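PDB 4HW6: hypothetical protein, IPT/TIG domain protein, which is of unknown function but probably binds carbohydrate as an auxiliary nutrient-binding protein built from an IPT/TIG domain and a six-bladed beta-propeller. Local coordinates for residues Met144-Asn149 with Asp153-Val158; Trp280-Asp285 with Asp353-Tyr358; Phe359-Arg362 with Val367-Leu370. All coordinates share one frame; numbering follows the deposited sequence.

Contact 1 (Met144-Asn149 with Asp153-Val158)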
HETATM    1  N   MSE A 144       6.377  -7.309  -3.335  1.00 13.95           N
HETATM    2  CA  MSE A 144       4.979  -7.691  -3.114  1.00 14.34           C
HETATM    3  C   MSE A 144       4.115  -7.490  -4.340  1.00 17.09           C
HETATM    4  O   MSE A 144       4.365  -6.592  -5.162  1.00 16.74           O
HETATM    5  CB  MSE A 144       4.328  -6.782  -2.054  1.00 17.65           C
HETATM    6  CG  MSE A 144       4.787  -6.953  -0.706  1.00 18.29           C
HETATM    7 SE   MSE A 144       3.958  -5.520   0.372  0.75 15.80          SE
HETATM    8  CE  MSE A 144       4.531  -6.302   2.041  1.00 17.49           C
HETATM    9  N   MSE A 145       3.061  -8.302  -4.432  1.00 14.98           N
HETATM   10  CA  MSE A 145       2.054  -8.117  -5.481  1.00 20.18           C
HETATM   11  C   MSE A 145       0.724  -8.766  -5.084  1.00 16.94           C
HETATM   12  O   MSE A 145       0.674  -9.931  -4.681  1.00 15.41           O
HETATM   13  CB  MSE A 145       2.606  -8.755  -6.752  1.00 21.46           C
HETATM   14  CG  MSE A 145       1.727  -8.782  -7.924  1.00 27.14           C
HETATM   15 SE   MSE A 145       1.726  -7.134  -8.917  0.75 32.89          SE
HETATM   16  CE  MSE A 145       3.377  -6.299  -8.370  1.00 24.55           C
ATOM     17  N   PHE A 146      -0.370  -8.010  -5.204  1.00 17.24           N
ATOM     18  CA  PHE A 146      -1.694  -8.592  -5.098  1.00 16.14           C
ATOM     19  C   PHE A 146      -2.005  -9.390  -6.376  1.00 16.54           C
ATOM     20  O   PHE A 146      -1.652  -8.970  -7.488  1.00 17.12           O
ATOM     21  CB  PHE A 146      -2.773  -7.497  -4.914  1.00 18.36           C
ATOM     22  CG  PHE A 146      -2.980  -7.061  -3.489  1.00 16.78           C
ATOM     23  CD1 PHE A 146      -3.700  -7.856  -2.622  1.00 19.02           C
ATOM     24  CD2 PHE A 146      -2.526  -5.831  -3.039  1.00 19.00           C
ATOM     25  CE1 PHE A 146      -3.919  -7.469  -1.311  1.00 19.89           C
ATOM     26  CE2 PHE A 146      -2.756  -5.435  -1.726  1.00 18.97           C
ATOM     27  CZ  PHE A 146      -3.445  -6.257  -0.871  1.00 19.21           C
ATOM     28  N   ASP A 147      -2.691 -10.515  -6.217  1.00 17.05           N
ATOM     29  CA  ASP A 147      -3.309 -11.215  -7.344  1.00 17.68           C
ATOM     30  C   ASP A 147      -4.426 -10.316  -7.872  1.00 19.19           C
ATOM     31  O   ASP A 147      -5.371 -10.025  -7.141  1.00 18.45           O
ATOM     32  CB  ASP A 147      -3.821 -12.577  -6.887  1.00 19.21           C
ATOM     33  CG  ASP A 147      -4.599 -13.335  -7.963  1.00 21.92           C
ATOM     34  OD1 ASP A 147      -4.920 -12.781  -9.040  1.00 23.83           O
ATOM     35  OD2 ASP A 147      -4.886 -14.514  -7.698  1.00 24.50           O
ATOM     36  N   PRO A 148      -4.324  -9.862  -9.132  1.00 20.50           N
ATOM     37  CA  PRO A 148      -5.334  -8.911  -9.650  1.00 22.23           C
ATOM     38  C   PRO A 148      -6.761  -9.462  -9.808  1.00 24.03           C
ATOM     39  O   PRO A 148      -7.709  -8.677  -9.969  1.00 23.02           O
ATOM     40  CB  PRO A 148      -4.760  -8.501 -11.012  1.00 23.95           C
ATOM     41  CG  PRO A 148      -3.975  -9.689 -11.433  1.00 23.08           C
ATOM     42  CD  PRO A 148      -3.328 -10.212 -10.170  1.00 22.37           C
ATOM     43  N   ASN A 149      -6.924 -10.784  -9.749  1.00 21.95           N
ATOM     44  CA  ASN A 149      -8.237 -11.406  -9.800  1.00 25.15           C
ATOM     45  C   ASN A 149      -8.791 -11.853  -8.445  1.00 24.30           C
ATOM     46  O   ASN A 149      -9.782 -12.580  -8.410  1.00 26.89           O
ATOM     47  CB  ASN A 149      -8.194 -12.589 -10.760  1.00 25.33           C
ATOM     48  CG  ASN A 149      -7.913 -12.153 -12.176  1.00 29.15           C
ATOM     49  OD1 ASN A 149      -6.871 -12.473 -12.751  1.00 31.64           O
ATOM     50  ND2 ASN A 149      -8.824 -11.369 -12.730  1.00 27.16           N
ATOM     51  N   ASP A 153      -7.690  -9.948  -1.870  1.00 20.14           N
ATOM     52  CA  ASP A 153      -7.714 -11.014  -0.863  1.00 20.92           C
ATOM     53  C   ASP A 153      -6.467 -11.912  -0.851  1.00 21.32           C
ATOM     54  O   ASP A 153      -6.300 -12.700   0.070  1.00 20.52           O
ATOM     55  CB  ASP A 153      -8.964 -11.864  -0.983  1.00 22.00           C
ATOM     56  CG  ASP A 153     -10.220 -11.151  -0.470  1.00 24.05           C
ATOM     57  OD1 ASP A 153     -10.121 -10.187   0.329  1.00 24.78           O
ATOM     58  OD2 ASP A 153     -11.311 -11.563  -0.876  1.00 26.03           O
ATOM     59  N   ASP A 154      -5.615 -11.790  -1.859  1.00 20.60           N
ATOM     60  CA  ASP A 154      -4.386 -12.568  -1.911  1.00 20.52           C
ATOM     61  C   ASP A 154      -3.210 -11.699  -2.288  1.00 17.92           C
ATOM     62  O   ASP A 154      -3.123 -11.174  -3.413  1.00 18.99           O
ATOM     63  CB  ASP A 154      -4.526 -13.757  -2.854  1.00 21.17           C
ATOM     64  CG  ASP A 154      -5.639 -14.686  -2.442  1.00 26.59           C
ATOM     65  OD1 ASP A 154      -5.469 -15.493  -1.494  1.00 23.95           O
ATOM     66  OD2 ASP A 154      -6.727 -14.557  -3.033  1.00 29.88           O
ATOM     67  N   LEU A 155      -2.322 -11.527  -1.318  1.00 17.22           N
ATOM     68  CA  LEU A 155      -1.079 -10.766  -1.450  1.00 16.75           C
ATOM     69  C   LEU A 155       0.098 -11.713  -1.355  1.00 16.65           C
ATOM     70  O   LEU A 155       0.189 -12.526  -0.435  1.00 17.84           O
ATOM     71  CB  LEU A 155      -0.956  -9.764  -0.321  1.00 17.18           C
ATOM     72  CG  LEU A 155       0.313  -8.946  -0.231  1.00 19.41           C
ATOM     73  CD1 LEU A 155       0.387  -7.977  -1.411  1.00 18.85           C
ATOM     74  CD2 LEU A 155       0.312  -8.181   1.094  1.00 21.32           C
ATOM     75  N   TYR A 156       1.001 -11.621  -2.317  1.00 15.09           N
ATOM     76  CA  TYR A 156       2.153 -12.506  -2.379  1.00 15.29           C
ATOM     77  C   TYR A 156       3.424 -11.698  -2.268  1.00 15.07           C
ATOM     78  O   TYR A 156       3.476 -10.531  -2.677  1.00 15.35           O
ATOM     79  CB  TYR A 156       2.181 -13.260  -3.712  1.00 15.21           C
ATOM     80  CG  TYR A 156       1.012 -14.175  -3.927  1.00 17.28           C
ATOM     81  CD1 TYR A 156       1.048 -15.496  -3.495  1.00 18.81           C
ATOM     82  CD2 TYR A 156      -0.134 -13.730  -4.568  1.00 18.42           C
ATOM     83  CE1 TYR A 156      -0.014 -16.351  -3.688  1.00 19.03           C
ATOM     84  CE2 TYR A 156      -1.219 -14.580  -4.755  1.00 19.16           C
ATOM     85  CZ  TYR A 156      -1.143 -15.890  -4.327  1.00 21.17           C
ATOM     86  OH  TYR A 156      -2.197 -16.749  -4.496  1.00 23.16           O
ATOM     87  N   TRP A 157       4.484 -12.328  -1.778  1.00 13.73           N
ATOM     88  CA  TRP A 157       5.798 -11.734  -1.912  1.00 13.69           C
ATOM     89  C   TRP A 157       6.884 -12.736  -2.131  1.00 13.87           C
ATOM     90  O   TRP A 157       6.808 -13.838  -1.609  1.00 14.40           O
ATOM     91  CB  TRP A 157       6.163 -10.772  -0.774  1.00 15.12           C
ATOM     92  CG  TRP A 157       6.458 -11.339   0.580  1.00 15.78           C
ATOM     93  CD1 TRP A 157       7.607 -11.944   0.996  1.00 15.98           C
ATOM     94  CD2 TRP A 157       5.615 -11.255   1.724  1.00 15.41           C
ATOM     95  NE1 TRP A 157       7.525 -12.255   2.336  1.00 16.05           N
ATOM     96  CE2 TRP A 157       6.314 -11.848   2.809  1.00 16.59           C
ATOM     97  CE3 TRP A 157       4.344 -10.755   1.943  1.00 17.59           C
ATOM     98  CZ2 TRP A 157       5.778 -11.935   4.074  1.00 17.67           C
ATOM     99  CZ3 TRP A 157       3.805 -10.852   3.238  1.00 17.98           C
ATOM    100  CH2 TRP A 157       4.529 -11.445   4.269  1.00 18.08           C
ATOM    101  N   VAL A 158       7.839 -12.352  -2.975  1.00 13.14           N
ATOM    102  CA  VAL A 158       9.078 -13.110  -3.137  1.00 14.94           C
ATOM    103  C   VAL A 158      10.029 -12.721  -2.026  1.00 15.31           C
ATOM    104  O   VAL A 158       9.969 -11.593  -1.500  1.00 14.27           O
ATOM    105  CB  VAL A 158       9.761 -12.862  -4.487  1.00 16.41           C
ATOM    106  CG1 VAL A 158       8.957 -13.498  -5.625  1.00 19.06           C
ATOM    107  CG2 VAL A 158       9.956 -11.367  -4.753  1.00 17.78           C
TER
HETATM  108  O   HOH W   1      -4.491 -15.922  -5.395  1.00 23.96           O

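Contact 2 (Trp280-Asp285 with Asp353-Tyr358). With EDO (1,2-ethanediol), chain F.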
ATOM      1  N   TRP A 280       5.216  -0.431 -14.836  1.00 13.16           N
ATOM      2  CA  TRP A 280       4.395   0.239 -15.838  1.00 13.61           C
ATOM      3  C   TRP A 280       3.414   1.217 -15.179  1.00 13.51           C
ATOM      4  O   TRP A 280       2.751   0.897 -14.184  1.00 14.04           O
ATOM      5  CB  TRP A 280       3.640  -0.770 -16.726  1.00 14.52           C
ATOM      6  CG  TRP A 280       4.529  -1.417 -17.718  1.00 14.25           C
ATOM      7  CD1 TRP A 280       5.084  -2.661 -17.632  1.00 15.01           C
ATOM      8  CD2 TRP A 280       5.082  -0.801 -18.867  1.00 14.53           C
ATOM      9  NE1 TRP A 280       5.899  -2.894 -18.720  1.00 14.35           N
ATOM     10  CE2 TRP A 280       5.945  -1.747 -19.475  1.00 14.70           C
ATOM     11  CE3 TRP A 280       4.931   0.460 -19.455  1.00 14.27           C
ATOM     12  CZ2 TRP A 280       6.639  -1.465 -20.648  1.00 15.81           C
ATOM     13  CZ3 TRP A 280       5.651   0.743 -20.599  1.00 16.18           C
ATOM     14  CH2 TRP A 280       6.484  -0.223 -21.188  1.00 14.22           C
ATOM     15  N   HIS A 281       3.301   2.413 -15.753  1.00 13.45           N
ATOM     16  CA  HIS A 281       2.199   3.286 -15.410  1.00 13.26           C
ATOM     17  C   HIS A 281       0.904   2.569 -15.760  1.00 14.81           C
ATOM     18  O   HIS A 281       0.866   1.819 -16.723  1.00 15.15           O
ATOM     19  CB  HIS A 281       2.274   4.598 -16.182  1.00 13.96           C
ATOM     20  CG  HIS A 281       1.326   5.650 -15.691  1.00 13.98           C
ATOM     21  ND1 HIS A 281       0.067   5.843 -16.229  1.00 15.21           N
ATOM     22  CD2 HIS A 281       1.464   6.578 -14.714  1.00 13.67           C
ATOM     23  CE1 HIS A 281      -0.520   6.848 -15.598  1.00 16.96           C
ATOM     24  NE2 HIS A 281       0.305   7.303 -14.668  1.00 15.11           N
ATOM     25  N   PRO A 282      -0.171   2.799 -14.973  1.00 16.48           N
ATOM     26  CA  PRO A 282      -1.390   2.055 -15.257  1.00 18.39           C
ATOM     27  C   PRO A 282      -1.934   2.250 -16.673  1.00 19.12           C
ATOM     28  O   PRO A 282      -2.563   1.349 -17.216  1.00 21.74           O
ATOM     29  CB  PRO A 282      -2.363   2.576 -14.198  1.00 19.40           C
ATOM     30  CG  PRO A 282      -1.480   2.885 -13.039  1.00 20.37           C
ATOM     31  CD  PRO A 282      -0.220   3.450 -13.654  1.00 17.59           C
ATOM     32  N   THR A 283      -1.689   3.403 -17.284  1.00 16.67           N
ATOM     33  CA  THR A 283      -2.100   3.627 -18.680  1.00 17.59           C
ATOM     34  C   THR A 283      -1.334   2.780 -19.705  1.00 18.03           C
ATOM     35  O   THR A 283      -1.803   2.580 -20.833  1.00 19.25           O
ATOM     36  CB  THR A 283      -1.882   5.093 -19.108  1.00 18.53           C
ATOM     37  OG1 THR A 283      -0.491   5.418 -19.010  1.00 17.38           O
ATOM     38  CG2 THR A 283      -2.695   6.045 -18.244  1.00 19.26           C
ATOM     39  N   GLY A 284      -0.139   2.336 -19.344  1.00 17.50           N
ATOM     40  CA  GLY A 284       0.772   1.662 -20.276  1.00 17.41           C
ATOM     41  C   GLY A 284       1.550   2.597 -21.184  1.00 17.88           C
ATOM     42  O   GLY A 284       2.264   2.133 -22.072  1.00 17.99           O
ATOM     43  N   ASP A 285       1.431   3.916 -20.975  1.00 18.12           N
ATOM     44  CA  ASP A 285       2.093   4.874 -21.837  1.00 18.41           C
ATOM     45  C   ASP A 285       3.608   4.913 -21.621  1.00 17.33           C
ATOM     46  O   ASP A 285       4.356   5.340 -22.508  1.00 15.91           O
ATOM     47  CB  ASP A 285       1.515   6.286 -21.639  1.00 20.10           C
ATOM     48  CG  ASP A 285       0.089   6.425 -22.138  1.00 25.39           C
ATOM     49  OD1 ASP A 285      -0.399   5.525 -22.835  1.00 25.62           O
ATOM     50  OD2 ASP A 285      -0.551   7.454 -21.834  1.00 22.96           O
ATOM     51  N   ASP A 353      -1.933  12.799 -15.874  1.00 24.20           N
ATOM     52  CA  ASP A 353      -1.460  11.771 -14.943  1.00 20.90           C
ATOM     53  C   ASP A 353      -2.220  11.858 -13.622  1.00 19.83           C
ATOM     54  O   ASP A 353      -2.087  12.818 -12.887  1.00 20.00           O
ATOM     55  CB  ASP A 353       0.044  11.905 -14.692  1.00 20.57           C
ATOM     56  CG  ASP A 353       0.643  10.662 -14.065  1.00 19.43           C
ATOM     57  OD1 ASP A 353      -0.089   9.806 -13.513  1.00 18.74           O
ATOM     58  OD2 ASP A 353       1.880  10.516 -14.124  1.00 18.79           O
ATOM     59  N   GLU A 354      -3.017  10.837 -13.331  1.00 19.14           N
ATOM     60  CA  GLU A 354      -3.843  10.832 -12.142  1.00 20.39           C
ATOM     61  C   GLU A 354      -3.198  10.115 -10.972  1.00 18.40           C
ATOM     62  O   GLU A 354      -3.851   9.961  -9.941  1.00 19.92           O
ATOM     63  CB  GLU A 354      -5.212  10.206 -12.468  1.00 23.58           C
ATOM     64  CG  GLU A 354      -6.082  11.128 -13.321  1.00 27.28           C
ATOM     65  CD  GLU A 354      -7.471  10.563 -13.588  1.00 31.42           C
ATOM     66  OE1 GLU A 354      -7.574   9.341 -13.859  1.00 32.31           O
ATOM     67  OE2 GLU A 354      -8.448  11.351 -13.542  1.00 35.00           O
ATOM     68  N   TYR A 355      -1.920   9.747 -11.093  1.00 16.70           N
ATOM     69  CA  TYR A 355      -1.235   8.871 -10.110  1.00 16.19           C
ATOM     70  C   TYR A 355       0.002   9.495  -9.494  1.00 16.38           C
ATOM     71  O   TYR A 355       0.762  10.174 -10.175  1.00 17.54           O
ATOM     72  CB  TYR A 355      -0.801   7.544 -10.755  1.00 15.86           C
ATOM     73  CG  TYR A 355      -1.969   6.706 -11.189  1.00 15.63           C
ATOM     74  CD1 TYR A 355      -2.552   6.910 -12.419  1.00 17.72           C
ATOM     75  CD2 TYR A 355      -2.510   5.744 -10.344  1.00 17.38           C
ATOM     76  CE1 TYR A 355      -3.653   6.175 -12.820  1.00 19.18           C
ATOM     77  CE2 TYR A 355      -3.621   5.012 -10.720  1.00 20.58           C
ATOM     78  CZ  TYR A 355      -4.172   5.219 -11.971  1.00 21.22           C
ATOM     79  OH  TYR A 355      -5.278   4.517 -12.398  1.00 26.42           O
ATOM     80  N   ASP A 356       0.195   9.242  -8.197  1.00 14.81           N
ATOM     81  CA  ASP A 356       1.475   9.413  -7.565  1.00 15.11           C
ATOM     82  C   ASP A 356       2.197   8.057  -7.551  1.00 15.44           C
ATOM     83  O   ASP A 356       1.563   7.008  -7.633  1.00 15.48           O
ATOM     84  CB  ASP A 356       1.308   9.908  -6.127  1.00 16.14           C
ATOM     85  CG  ASP A 356       1.137  11.413  -6.020  1.00 17.47           C
ATOM     86  OD1 ASP A 356       1.690  12.170  -6.840  1.00 18.60           O
ATOM     87  OD2 ASP A 356       0.460  11.864  -5.060  1.00 19.84           O
ATOM     88  N   PHE A 357       3.519   8.092  -7.446  1.00 14.28           N
ATOM     89  CA  PHE A 357       4.355   6.897  -7.402  1.00 13.65           C
ATOM     90  C   PHE A 357       4.980   6.802  -5.997  1.00 13.35           C
ATOM     91  O   PHE A 357       5.885   7.580  -5.653  1.00 14.02           O
ATOM     92  CB  PHE A 357       5.429   6.966  -8.490  1.00 13.77           C
ATOM     93  CG  PHE A 357       6.207   5.680  -8.674  1.00 12.36           C
ATOM     94  CD1 PHE A 357       5.569   4.528  -9.171  1.00 13.10           C
ATOM     95  CD2 PHE A 357       7.570   5.626  -8.400  1.00 12.96           C
ATOM     96  CE1 PHE A 357       6.287   3.350  -9.371  1.00 13.15           C
ATOM     97  CE2 PHE A 357       8.278   4.456  -8.607  1.00 11.98           C
ATOM     98  CZ  PHE A 357       7.634   3.330  -9.096  1.00 12.34           C
ATOM     99  N   TYR A 358       4.489   5.860  -5.189  1.00 13.51           N
ATOM    100  CA  TYR A 358       5.019   5.624  -3.836  1.00 13.35           C
ATOM    101  C   TYR A 358       6.057   4.544  -3.887  1.00 13.78           C
ATOM    102  O   TYR A 358       5.831   3.480  -4.463  1.00 13.83           O
ATOM    103  CB  TYR A 358       3.908   5.188  -2.874  1.00 13.40           C
ATOM    104  CG  TYR A 358       2.963   6.295  -2.507  1.00 14.74           C
ATOM    105  CD1 TYR A 358       1.991   6.767  -3.401  1.00 16.79           C
ATOM    106  CD2 TYR A 358       2.999   6.847  -1.234  1.00 14.98           C
ATOM    107  CE1 TYR A 358       1.128   7.783  -3.039  1.00 15.82           C
ATOM    108  CE2 TYR A 358       2.172   7.885  -0.874  1.00 16.12           C
ATOM    109  CZ  TYR A 358       1.237   8.336  -1.761  1.00 17.85           C
ATOM    110  OH  TYR A 358       0.438   9.335  -1.331  1.00 19.90           O
TER
HETATM  111  C1  EDO F 502       0.553  10.133 -17.672  1.00 27.42           C
HETATM  112  O1  EDO F 502       1.820  10.509 -18.228  1.00 31.21           O
HETATM  113  C2  EDO F 502       0.019   8.888 -18.372  1.00 31.94           C
HETATM  114  O2  EDO F 502       0.041   9.066 -19.796  1.00 38.83           O

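Contact 3 (Phe359-Arg362 with Val367-Leu370)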
ATOM      1  N   PHE A 359       7.212   4.798  -3.290  1.00 12.06           N
ATOM      2  CA  PHE A 359       8.266   3.827  -3.276  1.00 11.81           C
ATOM      3  C   PHE A 359       9.002   3.743  -1.965  1.00 13.63           C
ATOM      4  O   PHE A 359       9.072   4.712  -1.186  1.00 13.16           O
ATOM      5  CB  PHE A 359       9.262   4.053  -4.435  1.00 11.85           C
ATOM      6  CG  PHE A 359      10.024   5.353  -4.366  1.00 11.69           C
ATOM      7  CD1 PHE A 359       9.473   6.543  -4.808  1.00 13.08           C
ATOM      8  CD2 PHE A 359      11.319   5.385  -3.867  1.00 11.76           C
ATOM      9  CE1 PHE A 359      10.186   7.737  -4.729  1.00 13.07           C
ATOM     10  CE2 PHE A 359      12.034   6.570  -3.805  1.00 11.75           C
ATOM     11  CZ  PHE A 359      11.473   7.745  -4.232  1.00 12.80           C
ATOM     12  N   CYS A 360       9.559   2.550  -1.721  1.00 13.26           N
ATOM     13  CA  CYS A 360      10.386   2.340  -0.548  1.00 12.76           C
ATOM     14  C   CYS A 360      11.836   2.721  -0.861  1.00 13.05           C
ATOM     15  O   CYS A 360      12.406   2.255  -1.839  1.00 14.55           O
ATOM     16  CB  CYS A 360      10.316   0.882  -0.133  1.00 14.22           C
ATOM     17  SG  CYS A 360       8.705   0.515   0.587  1.00 17.83           S
ATOM     18  N   ASP A 361      12.394   3.602  -0.044  1.00 13.05           N
ATOM     19  CA  ASP A 361      13.767   4.066  -0.199  1.00 13.67           C
ATOM     20  C   ASP A 361      14.486   3.333   0.927  1.00 13.65           C
ATOM     21  O   ASP A 361      14.505   3.782   2.061  1.00 15.24           O
ATOM     22  CB  ASP A 361      13.801   5.588  -0.069  1.00 13.20           C
ATOM     23  CG  ASP A 361      14.967   6.249  -0.820  1.00 16.52           C
ATOM     24  OD1 ASP A 361      15.314   5.819  -1.951  1.00 16.39           O
ATOM     25  OD2 ASP A 361      15.504   7.244  -0.281  1.00 15.32           O
ATOM     26  N   ARG A 362      15.024   2.162   0.602  1.00 13.82           N
ATOM     27  CA  ARG A 362      15.462   1.211   1.589  1.00 13.35           C
ATOM     28  C   ARG A 362      16.519   1.757   2.530  1.00 12.63           C
ATOM     29  O   ARG A 362      16.452   1.547   3.763  1.00 13.44           O
ATOM     30  CB  ARG A 362      15.956  -0.054   0.882  1.00 14.48           C
ATOM     31  CG  ARG A 362      16.457  -1.150   1.799  1.00 16.64           C
ATOM     32  CD  ARG A 362      16.905  -2.346   0.988  1.00 18.57           C
ATOM     33  NE  ARG A 362      17.709  -3.292   1.775  1.00 19.40           N
ATOM     34  CZ  ARG A 362      17.337  -4.515   2.181  1.00 23.92           C
ATOM     35  NH1 ARG A 362      16.122  -5.018   1.966  1.00 21.68           N
ATOM     36  NH2 ARG A 362      18.218  -5.262   2.846  1.00 23.90           N
ATOM     37  N   VAL A 367       9.390   5.675   3.159  1.00 12.43           N
ATOM     38  CA  VAL A 367       8.487   5.589   2.037  1.00 13.50           C
ATOM     39  C   VAL A 367       8.411   7.007   1.459  1.00 13.07           C
ATOM     40  O   VAL A 367       8.192   7.980   2.199  1.00 12.71           O
ATOM     41  CB  VAL A 367       7.090   5.089   2.454  1.00 13.73           C
ATOM     42  CG1 VAL A 367       6.148   5.065   1.243  1.00 13.62           C
ATOM     43  CG2 VAL A 367       7.178   3.682   3.092  1.00 15.30           C
ATOM     44  N   ARG A 368       8.632   7.127   0.150  1.00 11.83           N
ATOM     45  CA  ARG A 368       8.721   8.420  -0.521  1.00 12.38           C
ATOM     46  C   ARG A 368       7.717   8.458  -1.653  1.00 12.27           C
ATOM     47  O   ARG A 368       7.169   7.418  -2.031  1.00 13.89           O
ATOM     48  CB  ARG A 368      10.165   8.706  -0.974  1.00 12.66           C
ATOM     49  CG  ARG A 368      11.109   8.688   0.226  1.00 14.24           C
ATOM     50  CD  ARG A 368      12.566   8.954  -0.080  1.00 15.14           C
ATOM     51  NE  ARG A 368      12.808  10.376  -0.268  1.00 15.22           N
ATOM     52  CZ  ARG A 368      13.975  10.850  -0.688  1.00 15.79           C
ATOM     53  NH1 ARG A 368      14.982  10.016  -0.906  1.00 13.66           N
ATOM     54  NH2 ARG A 368      14.158  12.136  -0.862  1.00 15.92           N
ATOM     55  N   VAL A 369       7.470   9.659  -2.184  1.00 13.28           N
ATOM     56  CA  VAL A 369       6.522   9.834  -3.278  1.00 13.29           C
ATOM     57  C   VAL A 369       7.184  10.614  -4.373  1.00 14.83           C
ATOM     58  O   VAL A 369       7.818  11.640  -4.098  1.00 15.03           O
ATOM     59  CB  VAL A 369       5.264  10.574  -2.823  1.00 17.17           C
ATOM     60  CG1 VAL A 369       4.237  10.602  -3.949  1.00 17.09           C
ATOM     61  CG2 VAL A 369       4.672   9.910  -1.602  1.00 19.73           C
ATOM     62  N   LEU A 370       7.041  10.125  -5.605  1.00 13.87           N
ATOM     63  CA  LEU A 370       7.442  10.854  -6.808  1.00 14.12           C
ATOM     64  C   LEU A 370       6.165  11.289  -7.521  1.00 14.68           C
ATOM     65  O   LEU A 370       5.346  10.452  -7.913  1.00 15.20           O
ATOM     66  CB  LEU A 370       8.287   9.936  -7.697  1.00 14.73           C
ATOM     67  CG  LEU A 370       8.694  10.488  -9.077  1.00 14.19           C
ATOM     68  CD1 LEU A 370       9.489  11.791  -8.966  1.00 13.59           C
ATOM     69  CD2 LEU A 370       9.501   9.421  -9.801  1.00 13.83           C
TER

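Contact 1 (Met144-Asn149 with Asp153-Val158)
M145 and Y156 face each other as an antiparallel hydrogen-bonded pair, flanked by the non-hydrogen-bonded pairs M144-W157 and F146-L155, with the axes of strands 144-146 and 154-158 about 4.6 Å apart at 156°. M145 N gives its hydrogen to Y156 O at 2.9 Å, and Y156 N returns a bond to M145 O. A third bond, D147 N to D154 O, carries the pairing one residue past the end of the first strand. On the face with M144, F146, L155 and W157, the methyl CD1 of L155 sits over the middle of the F146 ring, 3.9 Å from its centroid and 8° off the normal, a CH-pi contact. L155 CB adds a contact on that face, 3.9 Å from F146 CE1. M144, selenomethionine in this crystal, runs extended beside W157, its CG 4.1 Å from W157 CB. The two strands form a hairpin at one side of a propeller blade, 143-146 being the edge strand, and M144, F146 and L155 pack on strand 404-410 of another blade. The opposite face carries Y156, whose ring meets M145 O and D147 CB at its edge and stacks on H166. One water joins the side chains at the hairpin end, giving a hydrogen to D147 OD2 at 2.7 Å and bonding to Y156 OH. D147 CG swings anti to the backbone N (chi1 175°), which brings OD1 to N149 N, an Asx turn. D154 turns its OD1 to H166 NE2 on the next strand.

Contact 2 (Trp280-Asp285 with Asp353-Tyr358)
H281 and D353 meet with the imidazole and carboxylate planes 77° apart. NE2 of H281 points nearly in its own ring plane at D353 OD1, 2.8 Å away, yet strikes that oxygen from above the carboxylate plane. Y355 N reaches the same OD1 from the opposite face at 3.0 Å, closing an Asx turn, so two donors clasp one oxygen between them. The Y355 ring stands almost perpendicular to the imidazole, planes at 87° and centroids 5.3 Å apart, with its CD1 beside H281 NE2. CG of P282 sits over the middle of the Y355 ring, 3.8 Å from the centroid and 13° off the normal, a CH-pi contact. The loop between strands 276-280 and 286-291 contains a type I turn from H281 to G284, and it is set here against the start of strand 355-361 in a neighbouring, five-stranded blade. Within the turn, H281 ND1 accepts from T283 N at 3.2 Å and also bonds T283 OG1, which itself accepts from D285 N in an ST turn. An ethanediol, probably from the crystallisation liquor, lays its C2 over one imidazole face and gives a hydrogen from O2 to D285 OD2. With ND1 accepting from a backbone N-H and NE2 donating to the carboxylate, the ring is held in a fixed orientation, consistent with a neutral imidazole protonated at NE2.

Contact 3 (Phe359-Arg362 with Val367-Leu370)
OD2 of D361 is gripped by NH1 of R368 at 2.9 Å in a salt bridge and by the hydroxyl of S364 from the hairpin turn. The arginine nitrogen approaches within its own guanidinium plane but comes down on the oxygen from above the carboxylate plane, the two planes lying 56° apart. A bend at chi3 (79°) folds the arginine chain, and its CD passes 3.6 Å from D361 CB before the guanidinium turns to the acid. NH1 also bonds R333 O, and NH2 pairs with D326, while W335 N bonds D361 OD1, so the buried charges are satisfied from several sides. The backbones pair at F359 and R368, antiparallel and hydrogen-bonded both ways: R368 N reaches F359 O at 2.8 Å and F359 N reaches R368 O at 2.9 Å. With chi1 at 64°, F359 CG stands between its backbone N and carbonyl carbon, and the ring reaches across to R368. There R368 CB lies over one face toward the rim, 3.6 Å from F359 CZ, a CH-pi contact, and F359 CE1 lies 4.2 Å from L370 CB. The other face of the hairpin carries C360 and V367, C360 SG lying 4.3 Å from V367 CG2. Together the strands form a hairpin in the middle of a five-stranded antiparallel propeller blade: 337-344 adjoins 355-361 on one side, and 375-380 adjoins 366-370 on the other.

Overall arrangement
The three contacts follow one another along the chain, all within the six-bladed propeller. Contact 1 joins two strands of one blade; contact 3 does the same in the blade containing strands 337-344, 355-361, 366-370 and 375-380. Contact 2 instead ties the loop between strands 276-280 and 286-291 of another blade to the start of strand 355-361. Contacts 2 and 3 therefore share that strand and touch directly, F357 O lying 2.8 Å from L370 N, with centres about 15 Å apart. Contact 1 stays separate, its centre about 19 and 20 Å from those of contacts 2 and 3. Contacts 1 and 3 thus pair strands within blades, whereas contact 2 joins one blade to another.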